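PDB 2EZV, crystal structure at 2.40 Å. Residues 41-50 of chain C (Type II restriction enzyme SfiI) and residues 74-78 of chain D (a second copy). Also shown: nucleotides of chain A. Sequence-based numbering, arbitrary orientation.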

ATOM      1  N   THR C  41      -3.206  25.370  12.368  1.00 28.25           N
ATOM      2  CA  THR C  41      -3.455  26.329  11.301  1.00 28.99           C
ATOM      3  C   THR C  41      -4.660  26.088  10.403  1.00 30.25           C
ATOM      4  O   THR C  41      -4.927  26.888   9.513  1.00 30.96           O
ATOM      5  CB  THR C  41      -2.216  26.471  10.410  1.00 27.69           C
ATOM      6  OG1 THR C  41      -2.078  25.300   9.602  1.00 28.01           O
ATOM      7  CG2 THR C  41      -0.974  26.626  11.262  1.00 26.33           C
ATOM      8  N   THR C  42      -5.390  25.002  10.624  1.00 32.01           N
ATOM      9  CA  THR C  42      -6.560  24.721   9.796  1.00 33.00           C
ATOM     10  C   THR C  42      -7.766  25.535  10.263  1.00 35.78           C
ATOM     11  O   THR C  42      -8.239  25.368  11.383  1.00 35.05           O
ATOM     12  CB  THR C  42      -6.915  23.222   9.825  1.00 32.36           C
ATOM     13  OG1 THR C  42      -5.872  22.478   9.182  1.00 29.90           O
ATOM     14  CG2 THR C  42      -8.251  22.963   9.117  1.00 28.69           C
ATOM     15  N   ALA C  43      -8.256  26.408   9.388  1.00 38.96           N
ATOM     16  CA  ALA C  43      -9.401  27.268   9.691  1.00 42.63           C
ATOM     17  C   ALA C  43     -10.623  26.507  10.210  1.00 45.41           C
ATOM     18  O   ALA C  43     -10.953  25.413   9.739  1.00 45.39           O
ATOM     19  CB  ALA C  43      -9.779  28.082   8.454  1.00 42.17           C
ATOM     20  N   ALA C  44     -11.299  27.110  11.180  1.00 48.17           N
ATOM     21  CA  ALA C  44     -12.475  26.506  11.782  1.00 50.44           C
ATOM     22  C   ALA C  44     -13.727  26.637  10.925  1.00 52.60           C
ATOM     23  O   ALA C  44     -14.075  27.719  10.453  1.00 52.13           O
ATOM     24  CB  ALA C  44     -12.723  27.118  13.151  1.00 50.42           C
ATOM     25  N   ASP C  45     -14.398  25.512  10.730  1.00 55.08           N
ATOM     26  CA  ASP C  45     -15.627  25.477   9.964  1.00 57.57           C
ATOM     27  C   ASP C  45     -16.718  25.044  10.934  1.00 58.83           C
ATOM     28  O   ASP C  45     -16.762  23.892  11.361  1.00 59.70           O
ATOM     29  CB  ASP C  45     -15.505  24.480   8.811  1.00 59.55           C
ATOM     30  CG  ASP C  45     -14.542  24.951   7.731  1.00 61.06           C
ATOM     31  OD1 ASP C  45     -14.893  25.904   7.006  1.00 63.18           O
ATOM     32  OD2 ASP C  45     -13.438  24.377   7.606  1.00 61.14           O
ATOM     33  N   SER C  46     -17.569  25.991  11.309  1.00 59.76           N
ATOM     34  CA  SER C  46     -18.678  25.735  12.226  1.00 59.97           C
ATOM     35  C   SER C  46     -18.254  25.303  13.629  1.00 59.81           C
ATOM     36  O   SER C  46     -19.067  24.752  14.380  1.00 61.02           O
ATOM     37  CB  SER C  46     -19.605  24.663  11.644  1.00 60.30           C
ATOM     38  OG  SER C  46     -19.038  23.368  11.771  1.00 58.54           O
ATOM     39  N   SER C  47     -17.000  25.550  13.995  1.00 57.29           N
ATOM     40  CA  SER C  47     -16.526  25.154  15.318  1.00 55.21           C
ATOM     41  C   SER C  47     -16.617  23.638  15.396  1.00 53.30           C
ATOM     42  O   SER C  47     -17.107  22.997  14.468  1.00 54.64           O
ATOM     43  CB  SER C  47     -17.391  25.791  16.405  1.00 55.11           C
ATOM     44  N   GLY C  48     -16.160  23.058  16.500  1.00 50.06           N
ATOM     45  CA  GLY C  48     -16.210  21.612  16.612  1.00 46.75           C
ATOM     46  C   GLY C  48     -15.357  21.009  15.509  1.00 43.77           C
ATOM     47  O   GLY C  48     -15.507  19.841  15.153  1.00 44.17           O
ATOM     48  N   GLU C  49     -14.458  21.828  14.969  1.00 39.60           N
ATOM     49  CA  GLU C  49     -13.553  21.425  13.900  1.00 36.05           C
ATOM     50  C   GLU C  49     -12.423  20.534  14.430  1.00 33.47           C
ATOM     51  O   GLU C  49     -11.939  19.647  13.720  1.00 32.16           O
ATOM     52  CB  GLU C  49     -12.958  22.673  13.243  1.00 35.88           C
ATOM     53  CG  GLU C  49     -13.222  22.807  11.752  1.00 38.80           C
ATOM     54  CD  GLU C  49     -12.073  22.301  10.916  1.00 40.37           C
ATOM     55  OE1 GLU C  49     -10.916  22.517  11.332  1.00 43.10           O
ATOM     56  OE2 GLU C  49     -12.315  21.705   9.842  1.00 41.91           O
ATOM     57  N   VAL C  50     -12.004  20.780  15.673  1.00 29.33           N
ATOM     58  CA  VAL C  50     -10.933  20.003  16.290  1.00 25.31           C
ATOM     59  C   VAL C  50     -11.297  18.522  16.275  1.00 23.40           C
ATOM     60  O   VAL C  50     -10.427  17.655  16.335  1.00 22.78           O
ATOM     61  CB  VAL C  50     -10.678  20.442  17.756  1.00 24.10           C
ATOM     62  CG1 VAL C  50     -10.135  21.858  17.795  1.00 22.21           C
ATOM     63  CG2 VAL C  50     -11.961  20.339  18.560  1.00 21.07           C
TER
ATOM     64  N   PHE D  74      -4.617  16.958   4.276  1.00 24.68           N
ATOM     65  CA  PHE D  74      -5.319  18.028   4.978  1.00 24.62           C
ATOM     66  C   PHE D  74      -6.502  17.437   5.746  1.00 24.17           C
ATOM     67  O   PHE D  74      -7.023  16.378   5.384  1.00 23.41           O
ATOM     68  CB  PHE D  74      -5.796  19.102   3.986  1.00 22.32           C
ATOM     69  CG  PHE D  74      -6.801  18.605   2.984  1.00 23.13           C
ATOM     70  CD1 PHE D  74      -8.154  18.546   3.307  1.00 21.53           C
ATOM     71  CD2 PHE D  74      -6.396  18.178   1.725  1.00 22.04           C
ATOM     72  CE1 PHE D  74      -9.086  18.069   2.396  1.00 22.20           C
ATOM     73  CE2 PHE D  74      -7.320  17.698   0.808  1.00 22.39           C
ATOM     74  CZ  PHE D  74      -8.672  17.643   1.144  1.00 21.97           C
ATOM     75  N   ALA D  75      -6.915  18.114   6.810  1.00 24.67           N
ATOM     76  CA  ALA D  75      -8.046  17.657   7.610  1.00 24.66           C
ATOM     77  C   ALA D  75      -9.280  18.469   7.218  1.00 25.28           C
ATOM     78  O   ALA D  75      -9.171  19.623   6.809  1.00 25.18           O
ATOM     79  CB  ALA D  75      -7.740  17.833   9.083  1.00 24.04           C
ATOM     80  N   GLY D  76     -10.454  17.861   7.338  1.00 26.54           N
ATOM     81  CA  GLY D  76     -11.685  18.544   6.969  1.00 26.45           C
ATOM     82  C   GLY D  76     -12.858  17.599   7.124  1.00 27.17           C
ATOM     83  O   GLY D  76     -12.658  16.394   7.285  1.00 26.42           O
ATOM     84  N   PHE D  77     -14.081  18.122   7.067  1.00 28.64           N
ATOM     85  CA  PHE D  77     -15.258  17.272   7.248  1.00 30.80           C
ATOM     86  C   PHE D  77     -15.590  16.314   6.115  1.00 29.83           C
ATOM     87  O   PHE D  77     -16.411  15.404   6.287  1.00 30.38           O
ATOM     88  CB  PHE D  77     -16.486  18.120   7.581  1.00 32.21           C
ATOM     89  CG  PHE D  77     -16.354  18.882   8.863  1.00 35.63           C
ATOM     90  CD1 PHE D  77     -15.679  20.097   8.896  1.00 37.19           C
ATOM     91  CD2 PHE D  77     -16.885  18.375  10.046  1.00 37.41           C
ATOM     92  CE1 PHE D  77     -15.534  20.800  10.089  1.00 39.55           C
ATOM     93  CE2 PHE D  77     -16.746  19.065  11.244  1.00 38.44           C
ATOM     94  CZ  PHE D  77     -16.070  20.283  11.269  1.00 39.33           C
ATOM     95  N   ILE D  78     -14.960  16.503   4.961  1.00 28.74           N
ATOM     96  CA  ILE D  78     -15.200  15.605   3.847  1.00 27.63           C
ATOM     97  C   ILE D  78     -14.754  14.212   4.283  1.00 25.27           C
ATOM     98  O   ILE D  78     -13.669  14.041   4.829  1.00 24.21           O
ATOM     99  CB  ILE D  78     -14.441  16.069   2.587  1.00 30.76           C
ATOM    100  CG1 ILE D  78     -15.058  17.389   2.101  1.00 33.74           C
ATOM    101  CG2 ILE D  78     -14.537  15.014   1.487  1.00 31.01           C
ATOM    102  CD1 ILE D  78     -14.511  17.915   0.783  1.00 35.50           C
TER
ATOM    103  P    DC A  11     -22.002  26.002  15.898  1.00 54.59           P
ATOM    104  OP1  DC A  11     -20.738  26.625  15.431  1.00 54.73           O
ATOM    105  OP2  DC A  11     -23.240  26.819  15.986  1.00 54.15           O
ATOM    106  O5'  DC A  11     -22.309  24.760  14.959  1.00 54.90           O
ATOM    107  C5'  DC A  11     -23.002  23.636  15.477  1.00 56.93           C
ATOM    108  C4'  DC A  11     -22.325  22.366  15.037  1.00 57.56           C
ATOM    109  O4'  DC A  11     -22.862  21.267  15.811  1.00 56.76           O
ATOM    110  C3'  DC A  11     -22.660  22.048  13.591  1.00 58.58           C
ATOM    111  O3'  DC A  11     -21.592  21.357  12.955  1.00 61.91           O
ATOM    112  C2'  DC A  11     -23.928  21.222  13.707  1.00 58.21           C
ATOM    113  C1'  DC A  11     -23.711  20.457  15.007  1.00 56.17           C
ATOM    114  N1   DC A  11     -24.949  20.215  15.767  1.00 53.83           N
ATOM    115  C2   DC A  11     -25.300  18.897  16.093  1.00 52.79           C
ATOM    116  O2   DC A  11     -24.547  17.976  15.752  1.00 51.94           O
ATOM    117  N3   DC A  11     -26.447  18.666  16.770  1.00 51.25           N
ATOM    118  C4   DC A  11     -27.230  19.686  17.125  1.00 51.04           C
ATOM    119  N4   DC A  11     -28.355  19.406  17.789  1.00 50.42           N
ATOM    120  C5   DC A  11     -26.894  21.038  16.814  1.00 51.81           C
ATOM    121  C6   DC A  11     -25.754  21.255  16.143  1.00 52.13           C
ATOM    122  P    DA A  12     -21.572  21.258  11.358  1.00 63.76           P
ATOM    123  OP1  DA A  12     -20.574  20.217  11.006  1.00 64.35           O
ATOM    124  OP2  DA A  12     -21.442  22.621  10.791  1.00 64.32           O
ATOM    125  O5'  DA A  12     -23.035  20.728  11.026  1.00 63.81           O
ATOM    126  C5'  DA A  12     -23.253  19.767  10.006  1.00 64.47           C
ATOM    127  C4'  DA A  12     -22.802  18.402  10.469  1.00 63.96           C
ATOM    128  O4'  DA A  12     -23.368  18.122  11.771  1.00 62.95           O
ATOM    129  C3'  DA A  12     -23.312  17.294   9.562  1.00 64.51           C
ATOM    130  O3'  DA A  12     -22.406  16.186   9.556  1.00 65.88           O
ATOM    131  C2'  DA A  12     -24.658  16.961  10.174  1.00 63.76           C
ATOM    132  C1'  DA A  12     -24.415  17.163  11.662  1.00 62.03           C
ATOM    133  N9   DA A  12     -25.579  17.710  12.358  1.00 61.02           N
ATOM    134  C8   DA A  12     -25.906  19.038  12.485  1.00 60.82           C
ATOM    135  N7   DA A  12     -26.998  19.251  13.175  1.00 60.49           N
ATOM    136  C5   DA A  12     -27.424  17.978  13.523  1.00 60.31           C
ATOM    137  C6   DA A  12     -28.531  17.523  14.264  1.00 60.39           C
ATOM    138  N6   DA A  12     -29.441  18.336  14.811  1.00 59.58           N
ATOM    139  N1   DA A  12     -28.671  16.187  14.425  1.00 60.32           N
ATOM    140  C2   DA A  12     -27.754  15.376  13.874  1.00 59.63           C
ATOM    141  N3   DA A  12     -26.670  15.686  13.160  1.00 59.10           N
ATOM    142  C4   DA A  12     -26.561  17.017  13.021  1.00 59.82           C
HETATM  143  O   HOH W   1      -5.553  20.905   6.922  1.00 21.96           O

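This is a small contact with no direct hydrogen bond across the two stretches among the atoms modelled, in which one aromatic ring, that of Phe D77, lies against a polar loop while a water joins the two chains some distance away. The two stretches together bury 224 Å², and Phe D77 contributes 90 Å² of it, far more than any other residue.

The CA-to-CB bond of Phe D77 points sideways to the chain C stretch, and with chi1 at -62° (m) and chi2 at 83° the end of the ring comes nearer. There it meets both oxygen and aliphatic carbon: Glu C49 CG is 3.5 Å from Phe D77 CE1, and Asp C45 CB is 3.9 Å from the same atom. Glu C49 OE2 is 3.4 Å from Phe D77 CE1, and Asp C45 O is 3.6 Å from the same carbon; both oxygens approach obliquely. Gly C48 O, 3.9 Å from Phe D77 CZ, lies at the ring edge, near its plane, where the slightly positive C-H groups of an aromatic ring suit a carbonyl oxygen.

The loop that receives the ring turns through three successive positive phi values, at Ser C46, Ser C47 and Gly C48. An ideal CB at Gly C48 would find nothing of the chain D stretch within 5.5 Å; crowding from that stretch gives no reason for glycine, whereas the positive phi by itself favours it. Gly D76 likewise has room for a CB, which would sit 5.1 Å from Glu C49 OE2.

Glu C49 shows how a long side chain can reach a neighbour its CB does not face. Its CA-to-CB bond points sideways, and chi1 of -122° and chi2 of -97° both lie between wells, yet the carboxylate comes up to the ring and sits 4.3 Å, through OE2, from Gly D76 CA.

At the other end of the contact, the CA-to-CB bond of Thr C42 points toward the chain D stretch. The direct approach is loose, Thr C42 CG2 to Ala D75 O being 4.2 Å, and water 1 supplies the polar link: it donates to Thr C42 OG1 at 2.8 Å and accepts from Ala D75 N at 3.1 Å.

As befits a restriction enzyme, the same loop also meets DNA. Ser C46 OG lies 2.7 Å from OP2 of DA12, an atom whose place is less sure because it sits too close to a neighbour in the model, and 2.4 Å from Asp C45 O; which of these acceptors takes its proton is not settled.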